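Local coordinates for hypothetical protein, IPT/TIG domain protein (Bacteroides ovatus, PDB 4HW6), which is of unknown function but, as an IPT/TIG-domain protein with a six-bladed beta-propeller, probably binds carbohydrate as an auxiliary nutrient-binding protein, at residues Gly116-Tyr119 against Glu120-Lys124; Phe212-Ala215 against Ser216-Glu220; Asp392-Leu395 against Arg396-Ala399. All coordinates share one frame; numbering follows the deposited sequence.

Contact 1: residues Gly116-Tyr119 against Glu120-Lys124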
loop_
_atom_site.group_PDB
_atom_site.type_symbol
_atom_site.label_atom_id
_atom_site.label_comp_id
_atom_site.label_asym_id
_atom_site.label_seq_id
_atom_site.Cartn_x
_atom_site.Cartn_y
_atom_site.Cartn_z
ATOM N N GLY A 116 -11.386 -8.224 7.652
ATOM C CA GLY A 116 -12.056 -7.851 8.890
ATOM C C GLY A 116 -13.543 -7.714 8.704
ATOM O O GLY A 116 -13.995 -7.076 7.734
ATOM N N LYS A 117 -14.309 -8.291 9.644
ATOM C CA LYS A 117 -15.770 -8.225 9.610
ATOM C C LYS A 117 -16.263 -7.981 11.029
ATOM O O LYS A 117 -15.713 -8.521 11.980
ATOM C CB LYS A 117 -16.357 -9.527 9.069
ATOM C CG LYS A 117 -15.942 -9.808 7.625
ATOM C CD LYS A 117 -16.437 -11.179 7.195
ATOM C CE LYS A 117 -16.194 -11.448 5.718
ATOM N NZ LYS A 117 -16.765 -12.774 5.350
ATOM N N LEU A 118 -17.268 -7.127 11.156
ATOM C CA LEU A 118 -17.847 -6.793 12.447
ATOM C C LEU A 118 -19.332 -7.167 12.448
ATOM O O LEU A 118 -19.915 -7.497 11.407
ATOM C CB LEU A 118 -17.717 -5.295 12.702
ATOM C CG LEU A 118 -16.334 -4.679 12.933
ATOM C CD1 LEU A 118 -15.423 -4.829 11.726
ATOM C CD2 LEU A 118 -16.517 -3.218 13.334
ATOM N N TYR A 119 -19.947 -7.137 13.615
ATOM C CA TYR A 119 -21.376 -7.404 13.692
ATOM C C TYR A 119 -22.068 -6.399 14.596
ATOM O O TYR A 119 -21.424 -5.540 15.194
ATOM C CB TYR A 119 -21.682 -8.871 14.087
ATOM C CG TYR A 119 -21.062 -9.366 15.375
ATOM C CD1 TYR A 119 -19.738 -9.790 15.402
ATOM C CD2 TYR A 119 -21.808 -9.463 16.559
ATOM C CE1 TYR A 119 -19.158 -10.260 16.562
ATOM C CE2 TYR A 119 -21.229 -9.948 17.730
ATOM C CZ TYR A 119 -19.901 -10.335 17.719
ATOM O OH TYR A 119 -19.292 -10.813 18.851
ATOM N N GLU A 120 -23.398 -6.488 14.621
ATOM C CA GLU A 120 -24.248 -5.567 15.355
ATOM C C GLU A 120 -24.030 -4.129 14.904
ATOM O O GLU A 120 -23.609 -3.286 15.672
ATOM C CB GLU A 120 -24.044 -5.746 16.856
ATOM C CG GLU A 120 -25.319 -5.603 17.672
ATOM C CD GLU A 120 -25.248 -6.364 18.984
ATOM O OE1 GLU A 120 -25.114 -7.607 18.947
ATOM O OE2 GLU A 120 -25.326 -5.718 20.051
ATOM N N ASN A 121 -24.328 -3.891 13.629
ATOM C CA ASN A 121 -24.058 -2.621 12.943
ATOM C C ASN A 121 -22.718 -1.985 13.344
ATOM O O ASN A 121 -22.637 -0.832 13.800
ATOM C CB ASN A 121 -25.245 -1.646 13.079
ATOM C CG ASN A 121 -25.128 -0.462 12.131
ATOM O OD1 ASN A 121 -24.696 -0.601 10.969
ATOM N ND2 ASN A 121 -25.467 0.713 12.630
ATOM N N ASN A 122 -21.660 -2.770 13.140
ATOM C CA ASN A 122 -20.281 -2.309 13.302
ATOM C C ASN A 122 -19.877 -1.931 14.734
ATOM O O ASN A 122 -18.959 -1.128 14.918
ATOM C CB ASN A 122 -19.972 -1.146 12.335
ATOM C CG ASN A 122 -20.166 -1.532 10.887
ATOM O OD1 ASN A 122 -19.577 -2.499 10.425
ATOM N ND2 ASN A 122 -21.015 -0.790 10.167
ATOM N N THR A 123 -20.496 -2.549 15.732
ATOM C CA THR A 123 -20.159 -2.254 17.117
ATOM C C THR A 123 -19.369 -3.376 17.803
ATOM O O THR A 123 -18.722 -3.135 18.822
ATOM C CB THR A 123 -21.401 -1.897 17.941
ATOM O OG1 THR A 123 -22.275 -3.024 18.036
ATOM C CG2 THR A 123 -22.145 -0.707 17.298
ATOM N N LYS A 124 -19.401 -4.577 17.233
ATOM C CA LYS A 124 -18.797 -5.743 17.872
ATOM C C LYS A 124 -17.964 -6.546 16.881
ATOM O O LYS A 124 -18.209 -6.500 15.684
ATOM C CB LYS A 124 -19.872 -6.628 18.495
ATOM C CG LYS A 124 -20.537 -5.996 19.716
ATOM C CD LYS A 124 -21.436 -6.980 20.440
ATOM C CE LYS A 124 -22.356 -6.287 21.441
ATOM N NZ LYS A 124 -23.357 -7.246 21.982
HETATM O O HOH W 1 -22.183 -5.030 11.229
HETATM O O HOH W 2 -20.510 -4.935 9.383
#

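Contact 2: residues Phe212-Ala215 against Ser216-Glu220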
loop_
_atom_site.group_PDB
_atom_site.type_symbol
_atom_site.label_atom_id
_atom_site.label_comp_id
_atom_site.label_asym_id
_atom_site.label_seq_id
_atom_site.Cartn_x
_atom_site.Cartn_y
_atom_site.Cartn_z
ATOM N N PHE A 212 13.258 -11.836 15.864
ATOM C CA PHE A 212 12.756 -13.189 15.613
ATOM C C PHE A 212 13.486 -13.706 14.378
ATOM O O PHE A 212 13.482 -13.052 13.323
ATOM C CB PHE A 212 11.244 -13.207 15.381
ATOM C CG PHE A 212 10.439 -12.820 16.591
ATOM C CD1 PHE A 212 10.204 -11.465 16.894
ATOM C CD2 PHE A 212 9.927 -13.779 17.431
ATOM C CE1 PHE A 212 9.486 -11.111 18.020
ATOM C CE2 PHE A 212 9.197 -13.424 18.565
ATOM C CZ PHE A 212 8.984 -12.097 18.856
ATOM N N THR A 213 14.131 -14.863 14.498
ATOM C CA THR A 213 15.070 -15.290 13.454
ATOM C C THR A 213 14.354 -15.905 12.259
ATOM O O THR A 213 13.465 -16.743 12.406
ATOM C CB THR A 213 16.107 -16.307 13.975
ATOM O OG1 THR A 213 15.445 -17.514 14.350
ATOM C CG2 THR A 213 16.865 -15.756 15.175
ATOM N N ARG A 214 14.766 -15.491 11.068
ATOM C CA ARG A 214 14.254 -16.056 9.813
ATOM C C ARG A 214 14.505 -17.571 9.732
ATOM O O ARG A 214 13.645 -18.321 9.277
ATOM C CB ARG A 214 14.911 -15.356 8.625
ATOM C CG ARG A 214 14.391 -15.769 7.247
ATOM C CD ARG A 214 15.270 -15.136 6.173
ATOM N NE ARG A 214 14.871 -15.516 4.823
ATOM C CZ ARG A 214 15.645 -15.403 3.741
ATOM N NH1 ARG A 214 16.873 -14.896 3.825
ATOM N NH2 ARG A 214 15.185 -15.785 2.555
ATOM N N ALA A 215 15.676 -18.001 10.204
ATOM C CA ALA A 215 16.079 -19.410 10.158
ATOM C C ALA A 215 15.152 -20.342 10.947
ATOM O O ALA A 215 15.045 -21.514 10.612
ATOM C CB ALA A 215 17.515 -19.565 10.633
ATOM N N SER A 216 14.479 -19.820 11.972
ATOM C CA SER A 216 13.503 -20.577 12.751
ATOM C C SER A 216 12.070 -20.377 12.263
ATOM O O SER A 216 11.122 -20.751 12.953
ATOM C CB SER A 216 13.581 -20.145 14.224
ATOM O OG SER A 216 13.129 -18.809 14.364
ATOM N N GLY A 217 11.884 -19.757 11.103
ATOM C CA GLY A 217 10.539 -19.357 10.674
ATOM C C GLY A 217 9.926 -18.311 11.601
ATOM O O GLY A 217 8.698 -18.254 11.786
ATOM N N PHE A 218 10.794 -17.488 12.191
ATOM C CA PHE A 218 10.398 -16.409 13.105
ATOM C C PHE A 218 9.817 -16.884 14.428
ATOM O O PHE A 218 9.175 -16.113 15.112
ATOM C CB PHE A 218 9.444 -15.424 12.432
ATOM C CG PHE A 218 9.970 -14.875 11.147
ATOM C CD1 PHE A 218 11.115 -14.096 11.131
ATOM C CD2 PHE A 218 9.355 -15.182 9.936
ATOM C CE1 PHE A 218 11.614 -13.593 9.950
ATOM C CE2 PHE A 218 9.862 -14.694 8.750
ATOM C CZ PHE A 218 10.998 -13.901 8.752
ATOM N N THR A 219 10.118 -18.118 14.812
ATOM C CA THR A 219 9.648 -18.657 16.093
ATOM C C THR A 219 10.613 -18.382 17.254
ATOM O O THR A 219 10.176 -18.242 18.397
ATOM C CB THR A 219 9.396 -20.178 15.989
ATOM O OG1 THR A 219 10.618 -20.846 15.656
ATOM C CG2 THR A 219 8.340 -20.472 14.898
ATOM N N GLU A 220 11.912 -18.311 16.967
ATOM C CA GLU A 220 12.912 -18.060 17.995
ATOM C C GLU A 220 13.127 -16.557 18.211
ATOM O O GLU A 220 13.457 -15.836 17.270
ATOM C CB GLU A 220 14.238 -18.709 17.619
ATOM C CG GLU A 220 15.265 -18.630 18.737
ATOM C CD GLU A 220 16.589 -19.297 18.394
ATOM O OE1 GLU A 220 16.666 -19.999 17.361
ATOM O OE2 GLU A 220 17.553 -19.111 19.166
HETATM O O HOH W 3 17.250 -19.247 15.004
#

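Contact 3: residues Asp392-Leu395 against Arg396-Ala399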
loop_
_atom_site.group_PDB
_atom_site.type_symbol
_atom_site.label_atom_id
_atom_site.label_comp_id
_atom_site.label_asym_id
_atom_site.label_seq_id
_atom_site.Cartn_x
_atom_site.Cartn_y
_atom_site.Cartn_z
ATOM N N ASP A 392 -16.671 2.804 1.576
ATOM C CA ASP A 392 -15.821 2.404 0.482
ATOM C C ASP A 392 -16.231 3.201 -0.753
ATOM O O ASP A 392 -17.355 3.696 -0.824
ATOM C CB ASP A 392 -15.925 0.887 0.272
ATOM C CG ASP A 392 -15.093 0.085 1.300
ATOM O OD1 ASP A 392 -14.026 0.559 1.716
ATOM O OD2 ASP A 392 -15.488 -1.024 1.669
ATOM N N GLY A 393 -15.332 3.351 -1.721
ATOM C CA GLY A 393 -15.680 3.994 -2.981
ATOM C C GLY A 393 -14.570 4.916 -3.457
ATOM O O GLY A 393 -13.400 4.730 -3.088
ATOM N N GLU A 394 -14.951 5.951 -4.216
ATOM C CA GLU A 394 -13.996 6.850 -4.862
ATOM C C GLU A 394 -13.171 7.582 -3.821
ATOM O O GLU A 394 -13.690 7.991 -2.787
ATOM C CB GLU A 394 -14.713 7.902 -5.717
ATOM C CG GLU A 394 -15.628 7.391 -6.814
ATOM C CD GLU A 394 -14.881 6.789 -7.987
ATOM O OE1 GLU A 394 -13.835 7.362 -8.373
ATOM O OE2 GLU A 394 -15.354 5.758 -8.531
ATOM N N LEU A 395 -11.884 7.772 -4.115
ATOM C CA LEU A 395 -10.907 8.159 -3.080
ATOM C C LEU A 395 -11.263 9.405 -2.292
ATOM O O LEU A 395 -11.088 9.425 -1.069
ATOM C CB LEU A 395 -9.521 8.371 -3.709
ATOM C CG LEU A 395 -8.895 7.151 -4.375
ATOM C CD1 LEU A 395 -7.418 7.415 -4.706
ATOM C CD2 LEU A 395 -9.019 5.901 -3.526
ATOM N N ARG A 396 -11.705 10.449 -2.992
ATOM C CA ARG A 396 -11.936 11.750 -2.367
ATOM C C ARG A 396 -13.413 12.132 -2.297
ATOM O O ARG A 396 -13.816 12.869 -1.405
ATOM C CB ARG A 396 -11.143 12.843 -3.102
ATOM C CG ARG A 396 -9.610 12.733 -3.013
ATOM C CD ARG A 396 -9.069 13.028 -1.648
ATOM N NE ARG A 396 -9.509 14.338 -1.170
ATOM C CZ ARG A 396 -8.933 15.503 -1.445
ATOM N NH1 ARG A 396 -7.854 15.597 -2.237
ATOM N NH2 ARG A 396 -9.463 16.599 -0.916
ATOM N N SER A 397 -14.230 11.642 -3.216
ATOM C CA SER A 397 -15.649 12.049 -3.224
ATOM C C SER A 397 -16.492 11.222 -2.262
ATOM O O SER A 397 -17.519 11.698 -1.771
ATOM C CB SER A 397 -16.230 11.986 -4.638
ATOM O OG SER A 397 -16.174 10.673 -5.162
ATOM N N GLN A 398 -16.056 10.010 -1.962
ATOM C CA GLN A 398 -16.883 9.041 -1.213
ATOM C C GLN A 398 -16.232 8.428 0.025
ATOM O O GLN A 398 -16.874 8.310 1.083
ATOM C CB GLN A 398 -17.328 7.908 -2.140
ATOM C CG GLN A 398 -18.195 8.367 -3.305
ATOM C CD GLN A 398 -18.630 7.227 -4.219
ATOM O OE1 GLN A 398 -17.880 6.265 -4.434
ATOM N NE2 GLN A 398 -19.843 7.325 -4.758
ATOM N N ALA A 399 -14.988 8.003 -0.109
ATOM C CA ALA A 399 -14.376 7.148 0.889
ATOM C C ALA A 399 -14.167 7.858 2.217
ATOM O O ALA A 399 -13.793 9.055 2.262
ATOM C CB ALA A 399 -13.061 6.604 0.403
#

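Contact 1: residues Gly116-Tyr119 against Glu120-Lys124
Tyr119 and Lys124 pair at the mouth of a tight turn, and the lysine can be followed outward over the tyrosine ring. Its CB sits over one face, offset toward the rim, and makes a CH-pi contact with the Tyr119 ring at 3.8 Å from the centroid. CG lies beside the lysine's own backbone N (chi1 -70°), and from there the chain runs on extended, so that CD passes 4.0 Å from Tyr119 CE2 before the amine leaves the ring behind. At the tip, Lys124 NZ forms a salt bridge with Glu120 OE2 at 3.2 Å, meeting the oxygen from above the carboxylate plane. Lysine suits the place because it offers methylenes to the ring and a charge beyond it. The other end of the ring is held by Asp126, which is hydrogen-bonded to Tyr119 OH.

Beneath these side chains, Tyr119 N donates to Lys124 O at 2.8 Å, while Tyr119 O accepts from Lys124 N and Thr123 N, which reach it from opposite faces of its plane. Two residues facing one make this a classic beta bulge, closing a type I' turn from Glu120 to Thr123. Thr123 OG1 donates to Glu120 O at 2.7 Å, in the carbonyl plane and on a lone pair, which ties the turn internally. Asparagine, which tolerates positive phi well, occupies both middle positions; OD1 of Asn122 takes a hydrogen bond from Arg425. Leu118 lays CB 3.3 Å from Lys124 O and CD2 3.6 Å from Asn122 O, and also touches Trp125 and Ala137. The chemistry is that of an exposed surface turn: backbone bonds set its shape, while one lysine serves the ring with a methylene and the carboxylate with its charge.

Contact 2: residues Phe212-Ala215 against Ser216-Glu220
At the edge of the Phe218 ring, in its plane, Phe212 O lies 3.4 Å from CD1. Farther round, Phe218 CE1 approaches Arg214 CA at 3.6 Å, and the extended arginine runs beside the ring in the same direction, its guanidinium plane 20° from that of the ring. Phe212 sends its own ring elsewhere: the two phenylalanines meet through their CB atoms, and CD2 of Phe212 lies obliquely 3.4 Å from Phe218 O. That carbonyl accepts a hydrogen bond from Lys177, whose amine also makes a cation-pi contact with the Phe212 ring. Both rings are buried, Phe218 against Met195 and Phe212 against Val197 and Ile181, apolar neighbours that suit a large hydrophobic side chain at each place.

The loop joins neighbouring antiparallel strands, 207-212 and 221-226, within one four-stranded blade of the propeller. A backbone bond from Thr213 N to Glu220 O, 3.0 Å long, closes its base. Thr213 O is gripped by Phe218 N and Ser216 N from opposite faces of its plane, while Gly217 N donates to Arg214 O from above that carbonyl's plane. A type I' turn follows, from Ser216 to Thr219; glycine fits its first middle position, where phi is positive, whereas Phe218 adopts a positive phi as well despite carrying a side chain.

Two hydroxyls knit the inside of the loop. With its OG set between backbone N and carbonyl carbon (chi1 68°), Ser216 turns the hydroxyl inward to take a nearly straight bond from Glu220 N at 2.9 Å. Thr213 OG1 and Ser216 OG stand 2.7 Å apart, and a water links the threonine hydroxyl to Glu220 OE1. On the outer side of the turn, Thr219 OG1 donates to Ser216 O at 2.8 Å.

Contact 3: residues Asp392-Leu395 against Arg396-Ala399
Glu394 N gives its hydrogen to the side-chain oxygen of Gln398, OE1, in a nearly straight bond of 3.0 Å (173° at the hydrogen). The donor is tilted 16° from the plane of that amide carbonyl. The glutamine gets there by setting CG beside its own backbone N and then extending at chi2, which carries the amide back across the turn. In the other direction, Glu394 O accepts from Ala399 N at 3.0 Å, nearly along the C=O axis, and from Gln398 N, which stands above the carbonyl plane. Were Gln398 cut back to an alanine, Glu394 N would probably lose its side-chain acceptor and a gap would be likely to open beside Gly393 and the CG of Glu394.

These bonds fold the chain sharply just after strand 393-394, outermost within this chain in a five-stranded propeller blade where 109-115 pairs with the C-terminal 425-431, consistent with the velcro closure usual in propellers. Gly393 pairs with Val111, and its CA lies 3.5 Å from Gln398 OE1; a CB there would collide with that oxygen and also jam against the carbonyl O of Asp392, so glycine suits the spot. Asp392 is tied by a salt bridge to Arg427 and a hydrogen bond to Thr113.

Farther out, Glu394 CB lies 3.2 Å from Ser397 OG and its CG 3.5 Å from Gln398 OE1, the two side chains running together with carboxylate and amide planes 56° apart. Ala399, small and buried, puts CB 3.7 Å from Leu395 O and also touches Val111, while Leu395 reaches Tyr109, Tyr379 and Ala380.

How the contacts relate
All three contacts are local turns in series along the chain, and none touches another. Contacts 1 and 3 attach to the same five-stranded sheet: contact 1 follows strand 109-115, and contact 3 includes its edge neighbour 393-394, yet their nearest atoms are about 9 Å apart. Contact 2 belongs to another blade, with its centre about 40 Å from that of contact 3, on the opposite side of the chain's centre. The chemistry follows the setting. Surface contact 1 uses an ion pair and a CH-pi contact; partly buried contact 2 combines two sunken rings with hydroxyl bonds; contact 3, also superficial, adds a neutral side-chain amide to its two backbone bonds.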